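Local structure of N-acylethanolamine-hydrolyzing acid amidase subunit beta (Caenorhabditis elegans, 6DY3) at residues B[82-96]-B[112-124]. The protein forms, with the alpha subunit, an amidase that probably degrades bioactive fatty acid amides such as N-palmitoylethanolamine to ethanolamine and free fatty acids. Numbering follows the deposited sequence.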
loop_
_atom_site.group_PDB
_atom_site.type_symbol
_atom_site.label_atom_id
_atom_site.label_comp_id
_atom_site.label_asym_id
_atom_site.label_seq_id
_atom_site.Cartn_x
_atom_site.Cartn_y
_atom_site.Cartn_z
ATOM N N MET B 82 12.468 -15.120 9.970
ATOM C CA MET B 82 13.097 -14.292 8.951
ATOM C C MET B 82 12.129 -13.249 8.400
ATOM O O MET B 82 12.555 -12.148 8.034
ATOM C CB MET B 82 13.630 -15.185 7.819
ATOM C CG MET B 82 14.560 -14.504 6.846
ATOM S SD MET B 82 16.003 -13.788 7.651
ATOM C CE MET B 82 16.811 -12.988 6.258
ATOM N N GLU B 83 10.831 -13.563 8.333
ATOM C CA GLU B 83 9.843 -12.572 7.913
ATOM C C GLU B 83 9.777 -11.422 8.909
ATOM O O GLU B 83 9.840 -10.247 8.530
ATOM C CB GLU B 83 8.461 -13.224 7.764
ATOM C CG GLU B 83 8.367 -14.312 6.685
ATOM C CD GLU B 83 8.044 -13.772 5.292
ATOM O OE1 GLU B 83 7.911 -12.538 5.129
ATOM O OE2 GLU B 83 7.917 -14.591 4.352
ATOM N N PHE B 84 9.637 -11.745 10.196
ATOM C CA PHE B 84 9.615 -10.707 11.222
ATOM C C PHE B 84 10.925 -9.934 11.257
ATOM O O PHE B 84 10.932 -8.726 11.515
ATOM C CB PHE B 84 9.333 -11.331 12.587
ATOM C CG PHE B 84 7.872 -11.525 12.879
ATOM C CD1 PHE B 84 7.343 -11.156 14.110
ATOM C CD2 PHE B 84 7.027 -12.077 11.929
ATOM C CE1 PHE B 84 5.997 -11.334 14.387
ATOM C CE2 PHE B 84 5.675 -12.257 12.198
ATOM C CZ PHE B 84 5.160 -11.885 13.428
ATOM N N TYR B 85 12.046 -10.613 11.006
ATOM C CA TYR B 85 13.346 -9.956 11.073
ATOM C C TYR B 85 13.460 -8.846 10.032
ATOM O O TYR B 85 13.871 -7.724 10.347
ATOM C CB TYR B 85 14.458 -10.986 10.888
ATOM C CG TYR B 85 15.847 -10.394 10.794
ATOM C CD1 TYR B 85 16.479 -9.875 11.917
ATOM C CD2 TYR B 85 16.535 -10.369 9.586
ATOM C CE1 TYR B 85 17.753 -9.340 11.841
ATOM C CE2 TYR B 85 17.809 -9.835 9.499
ATOM C CZ TYR B 85 18.414 -9.322 10.629
ATOM O OH TYR B 85 19.683 -8.790 10.551
ATOM N N THR B 86 13.103 -9.142 8.780
ATOM C CA THR B 86 13.230 -8.138 7.732
ATOM C C THR B 86 12.200 -7.026 7.895
ATOM O O THR B 86 12.483 -5.869 7.565
ATOM C CB THR B 86 13.082 -8.789 6.358
ATOM O OG1 THR B 86 11.756 -9.306 6.218
ATOM C CG2 THR B 86 14.072 -9.930 6.198
ATOM N N LYS B 87 11.011 -7.344 8.410
ATOM C CA LYS B 87 10.010 -6.307 8.636
ATOM C C LYS B 87 10.483 -5.300 9.677
ATOM O O LYS B 87 10.201 -4.101 9.561
ATOM C CB LYS B 87 8.689 -6.939 9.069
ATOM C CG LYS B 87 7.881 -7.537 7.923
ATOM C CD LYS B 87 6.528 -8.019 8.407
ATOM C CE LYS B 87 5.591 -8.323 7.257
ATOM N NZ LYS B 87 6.036 -9.494 6.462
ATOM N N PHE B 88 11.202 -5.765 10.701
ATOM C CA PHE B 88 11.762 -4.859 11.700
ATOM C C PHE B 88 13.009 -4.160 11.175
ATOM O O PHE B 88 13.265 -3.000 11.509
ATOM C CB PHE B 88 12.097 -5.626 12.983
ATOM C CG PHE B 88 10.946 -5.756 13.937
ATOM C CD1 PHE B 88 10.715 -4.781 14.894
ATOM C CD2 PHE B 88 10.105 -6.862 13.887
ATOM C CE1 PHE B 88 9.654 -4.898 15.783
ATOM C CE2 PHE B 88 9.040 -6.991 14.769
ATOM C CZ PHE B 88 8.814 -6.009 15.722
ATOM N N LYS B 89 13.800 -4.857 10.363
ATOM C CA LYS B 89 15.063 -4.302 9.896
ATOM C C LYS B 89 14.838 -3.128 8.950
ATOM O O LYS B 89 15.632 -2.181 8.943
ATOM C CB LYS B 89 15.871 -5.398 9.202
ATOM C CG LYS B 89 17.360 -5.139 9.083
ATOM C CD LYS B 89 18.056 -5.274 10.426
ATOM C CE LYS B 89 19.562 -5.089 10.295
ATOM N NZ LYS B 89 20.247 -5.222 11.610
ATOM N N ARG B 90 13.767 -3.168 8.159
ATOM C CA ARG B 90 13.455 -2.093 7.214
ATOM C C ARG B 90 11.943 -1.958 7.115
ATOM O O ARG B 90 11.310 -2.537 6.222
ATOM C CB ARG B 90 14.066 -2.367 5.842
ATOM C CG ARG B 90 13.921 -1.230 4.856
ATOM C CD ARG B 90 14.894 -1.382 3.697
ATOM N NE ARG B 90 16.201 -0.802 4.018
ATOM C CZ ARG B 90 17.294 -1.502 4.317
ATOM N NH1 ARG B 90 17.275 -2.828 4.340
ATOM N NH2 ARG B 90 18.423 -0.866 4.595
ATOM N N PRO B 91 11.324 -1.200 8.021
ATOM C CA PRO B 91 9.863 -1.041 7.988
ATOM C C PRO B 91 9.352 -0.640 6.609
ATOM O O PRO B 91 9.800 0.345 6.016
ATOM C CB PRO B 91 9.610 0.046 9.035
ATOM C CG PRO B 91 10.732 -0.104 9.991
ATOM C CD PRO B 91 11.923 -0.484 9.157
ATOM N N VAL B 92 8.399 -1.424 6.099
ATOM C CA VAL B 92 8.027 -1.342 4.689
ATOM C C VAL B 92 7.257 -0.059 4.399
ATOM O O VAL B 92 7.582 0.677 3.461
ATOM C CB VAL B 92 7.220 -2.588 4.288
ATOM C CG1 VAL B 92 6.605 -2.424 2.909
ATOM C CG2 VAL B 92 8.119 -3.821 4.329
ATOM N N SER B 93 6.215 0.226 5.184
ATOM C CA SER B 93 5.354 1.362 4.859
ATOM C C SER B 93 6.115 2.681 4.926
ATOM O O SER B 93 5.814 3.611 4.169
ATOM C CB SER B 93 4.150 1.409 5.799
ATOM O OG SER B 93 4.533 1.807 7.103
ATOM N N PHE B 94 7.098 2.783 5.822
ATOM C CA PHE B 94 7.859 4.019 5.943
ATOM C C PHE B 94 8.958 4.111 4.897
ATOM O O PHE B 94 9.345 5.217 4.502
ATOM C CB PHE B 94 8.423 4.133 7.356
ATOM C CG PHE B 94 7.360 4.128 8.403
ATOM C CD1 PHE B 94 7.004 2.953 9.031
ATOM C CD2 PHE B 94 6.670 5.293 8.717
ATOM C CE1 PHE B 94 6.003 2.937 9.978
ATOM C CE2 PHE B 94 5.663 5.282 9.669
ATOM C CZ PHE B 94 5.332 4.099 10.299
ATOM N N PHE B 95 9.451 2.972 4.420
ATOM C CA PHE B 95 10.367 3.002 3.289
ATOM C C PHE B 95 9.666 3.550 2.054
ATOM O O PHE B 95 10.222 4.390 1.338
ATOM C CB PHE B 95 10.916 1.598 3.026
ATOM C CG PHE B 95 11.964 1.544 1.949
ATOM C CD1 PHE B 95 13.302 1.594 2.280
ATOM C CD2 PHE B 95 11.617 1.443 0.618
ATOM C CE1 PHE B 95 14.272 1.546 1.306
ATOM C CE2 PHE B 95 12.582 1.397 -0.358
ATOM C CZ PHE B 95 13.912 1.449 -0.016
ATOM N N ILE B 96 8.432 3.096 1.803
ATOM C CA ILE B 96 7.657 3.591 0.665
ATOM C C ILE B 96 7.439 5.094 0.787
ATOM O O ILE B 96 7.629 5.849 -0.173
ATOM C CB ILE B 96 6.314 2.843 0.553
ATOM C CG1 ILE B 96 6.523 1.318 0.507
ATOM C CG2 ILE B 96 5.531 3.325 -0.670
ATOM C CD1 ILE B 96 7.264 0.822 -0.718
ATOM N N ALA B 112 15.322 3.051 -6.322
ATOM C CA ALA B 112 15.281 2.984 -4.865
ATOM C C ALA B 112 14.618 1.697 -4.397
ATOM O O ALA B 112 15.085 1.060 -3.445
ATOM C CB ALA B 112 14.550 4.202 -4.305
ATOM N N PHE B 113 13.530 1.297 -5.058
ATOM C CA PHE B 113 12.827 0.067 -4.722
ATOM C C PHE B 113 13.593 -1.182 -5.145
ATOM O O PHE B 113 13.243 -2.279 -4.697
ATOM C CB PHE B 113 11.436 0.052 -5.378
ATOM C CG PHE B 113 10.476 1.086 -4.828
ATOM C CD1 PHE B 113 10.364 1.306 -3.466
ATOM C CD2 PHE B 113 9.684 1.835 -5.684
ATOM C CE1 PHE B 113 9.485 2.247 -2.969
ATOM C CE2 PHE B 113 8.804 2.780 -5.188
ATOM C CZ PHE B 113 8.706 2.982 -3.829
ATOM N N SER B 114 14.607 -1.050 -6.000
ATOM C CA SER B 114 15.358 -2.188 -6.518
ATOM C C SER B 114 16.689 -2.418 -5.812
ATOM O O SER B 114 17.413 -3.346 -6.184
ATOM C CB SER B 114 15.618 -2.004 -8.014
ATOM O OG SER B 114 14.405 -1.792 -8.709
ATOM N N ARG B 115 17.042 -1.602 -4.822
ATOM C CA ARG B 115 18.340 -1.746 -4.179
ATOM C C ARG B 115 18.458 -3.105 -3.500
ATOM O O ARG B 115 17.502 -3.608 -2.904
ATOM C CB ARG B 115 18.557 -0.630 -3.159
ATOM C CG ARG B 115 18.913 0.711 -3.771
ATOM C CD ARG B 115 19.467 1.660 -2.711
ATOM N NE ARG B 115 18.461 2.004 -1.700
ATOM C CZ ARG B 115 17.812 3.168 -1.633
ATOM N NH1 ARG B 115 18.052 4.144 -2.508
ATOM N NH2 ARG B 115 16.916 3.365 -0.671
ATOM N N THR B 116 19.646 -3.699 -3.592
ATOM C CA THR B 116 19.917 -4.987 -2.962
ATOM C C THR B 116 20.132 -4.754 -1.475
ATOM O O THR B 116 21.214 -4.352 -1.045
ATOM C CB THR B 116 21.135 -5.660 -3.585
ATOM O OG1 THR B 116 20.902 -5.894 -4.977
ATOM C CG2 THR B 116 21.413 -6.992 -2.896
ATOM N N HIS B 117 19.089 -4.994 -0.688
ATOM C CA HIS B 117 19.184 -4.927 0.761
ATOM C C HIS B 117 18.002 -5.688 1.335
ATOM O O HIS B 117 17.049 -6.007 0.623
ATOM C CB HIS B 117 19.216 -3.476 1.259
ATOM C CG HIS B 117 18.148 -2.607 0.673
ATOM N ND1 HIS B 117 16.832 -3.001 0.578
ATOM C CD2 HIS B 117 18.207 -1.364 0.142
ATOM C CE1 HIS B 117 16.124 -2.036 0.019
ATOM N NE2 HIS B 117 16.935 -1.031 -0.256
ATOM N N LEU B 118 18.083 -5.992 2.627
ATOM C CA LEU B 118 16.994 -6.702 3.286
ATOM C C LEU B 118 15.685 -5.950 3.093
ATOM O O LEU B 118 15.573 -4.768 3.435
ATOM C CB LEU B 118 17.292 -6.886 4.776
ATOM C CG LEU B 118 18.215 -8.044 5.166
ATOM C CD1 LEU B 118 18.457 -8.021 6.660
ATOM C CD2 LEU B 118 17.653 -9.399 4.745
ATOM N N PHE B 119 14.695 -6.638 2.534
ATOM C CA PHE B 119 13.376 -6.055 2.360
ATOM C C PHE B 119 12.349 -7.173 2.393
ATOM O O PHE B 119 12.582 -8.258 1.853
ATOM C CB PHE B 119 13.273 -5.270 1.053
ATOM C CG PHE B 119 12.143 -4.295 1.033
ATOM C CD1 PHE B 119 12.298 -3.031 1.580
ATOM C CD2 PHE B 119 10.921 -4.641 0.478
ATOM C CE1 PHE B 119 11.251 -2.126 1.570
ATOM C CE2 PHE B 119 9.863 -3.744 0.462
ATOM C CZ PHE B 119 10.025 -2.486 1.007
ATOM N N SER B 120 11.227 -6.907 3.044
ATOM C CA SER B 120 10.206 -7.924 3.201
ATOM C C SER B 120 9.716 -8.367 1.823
ATOM O O SER B 120 9.495 -7.516 0.947
ATOM C CB SER B 120 9.047 -7.381 4.033
ATOM O OG SER B 120 8.137 -8.409 4.384
ATOM N N PRO B 121 9.565 -9.670 1.576
ATOM C CA PRO B 121 9.090 -10.109 0.258
ATOM C C PRO B 121 7.749 -9.470 -0.072
ATOM O O PRO B 121 6.843 -9.410 0.761
ATOM C CB PRO B 121 8.984 -11.630 0.407
ATOM C CG PRO B 121 9.935 -11.968 1.489
ATOM C CD PRO B 121 9.883 -10.814 2.444
ATOM N N SER B 122 7.637 -8.973 -1.295
ATOM C CA SER B 122 6.469 -8.202 -1.689
ATOM C C SER B 122 6.570 -7.928 -3.183
ATOM O O SER B 122 7.580 -8.228 -3.825
ATOM C CB SER B 122 6.374 -6.899 -0.892
ATOM O OG SER B 122 7.581 -6.168 -0.998
ATOM N N TYR B 123 5.503 -7.356 -3.727
ATOM C CA TYR B 123 5.489 -6.840 -5.086
ATOM C C TYR B 123 5.268 -5.340 -5.012
ATOM O O TYR B 123 4.257 -4.887 -4.466
ATOM C CB TYR B 123 4.390 -7.486 -5.921
ATOM C CG TYR B 123 4.569 -8.964 -6.173
ATOM C CD1 TYR B 123 5.568 -9.428 -7.022
ATOM C CD2 TYR B 123 3.716 -9.896 -5.592
ATOM C CE1 TYR B 123 5.723 -10.777 -7.268
ATOM C CE2 TYR B 123 3.863 -11.247 -5.836
ATOM C CZ TYR B 123 4.867 -11.680 -6.673
ATOM O OH TYR B 123 5.012 -13.026 -6.915
ATOM N N ILE B 124 6.200 -4.579 -5.575
ATOM C CA ILE B 124 6.089 -3.129 -5.661
ATOM C C ILE B 124 5.755 -2.790 -7.107
ATOM O O ILE B 124 6.540 -3.080 -8.020
ATOM C CB ILE B 124 7.379 -2.431 -5.202
ATOM C CG1 ILE B 124 7.688 -2.812 -3.751
ATOM C CG2 ILE B 124 7.239 -0.923 -5.343
ATOM C CD1 ILE B 124 9.010 -2.301 -3.236
HETATM O O HOH W 1 8.919 -10.380 5.610
HETATM O O HOH W 2 11.507 -4.918 5.184
HETATM O O HOH W 3 19.992 -4.112 4.497
#
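Two torsions of Arg-90 lay its guanidinium over the ring of His-117: chi1 (-173°) carries CG away from the backbone N, and a bend at chi3 (-86°) turns the planar group flat onto the imidazole, centres 4.1 Å apart. From there Arg-90 NH1 donates to a lone pair of Leu-118 O at 2.7 Å, the acceptor lying close to the guanidinium plane, while water 3 joins NH1 to Leu-118 N. Arg-90 thus grips residues 117-118 through stacking and hydrogen bonding. Phe-95, its CG likewise trans to N (chi1 -175°), offers a ring face to the edge of Phe-119, whose CE1 comes within 3.7 Å of Phe-95 CD2; with His-117 the two rings form an aromatic cluster. Val-92 CG2 packs over a face of Phe-119, and Ile-96 CD1 meets Phe-113 CE1 at 3.5 Å. Nearer the start of 82-96, Leu-118 spreads its branches, CD1 against Tyr-85 and Lys-89, CD2 against Met-82 and Thr-86. Water also bridges the backbones: water 2 accepts from Ser-120 N and donates to Thr-86 O and Arg-90 O, where the helix ends. The contact ties the break between helices 76-89 and 92-102 to the segment leading from helix 106-113 into strand 122-127, an inner strand of an antiparallel sheet of this Ntn-hydrolase fold, flanked by strands 64-70 and 134-139, with the alpha subunit packing against Phe-88 and Phe-94.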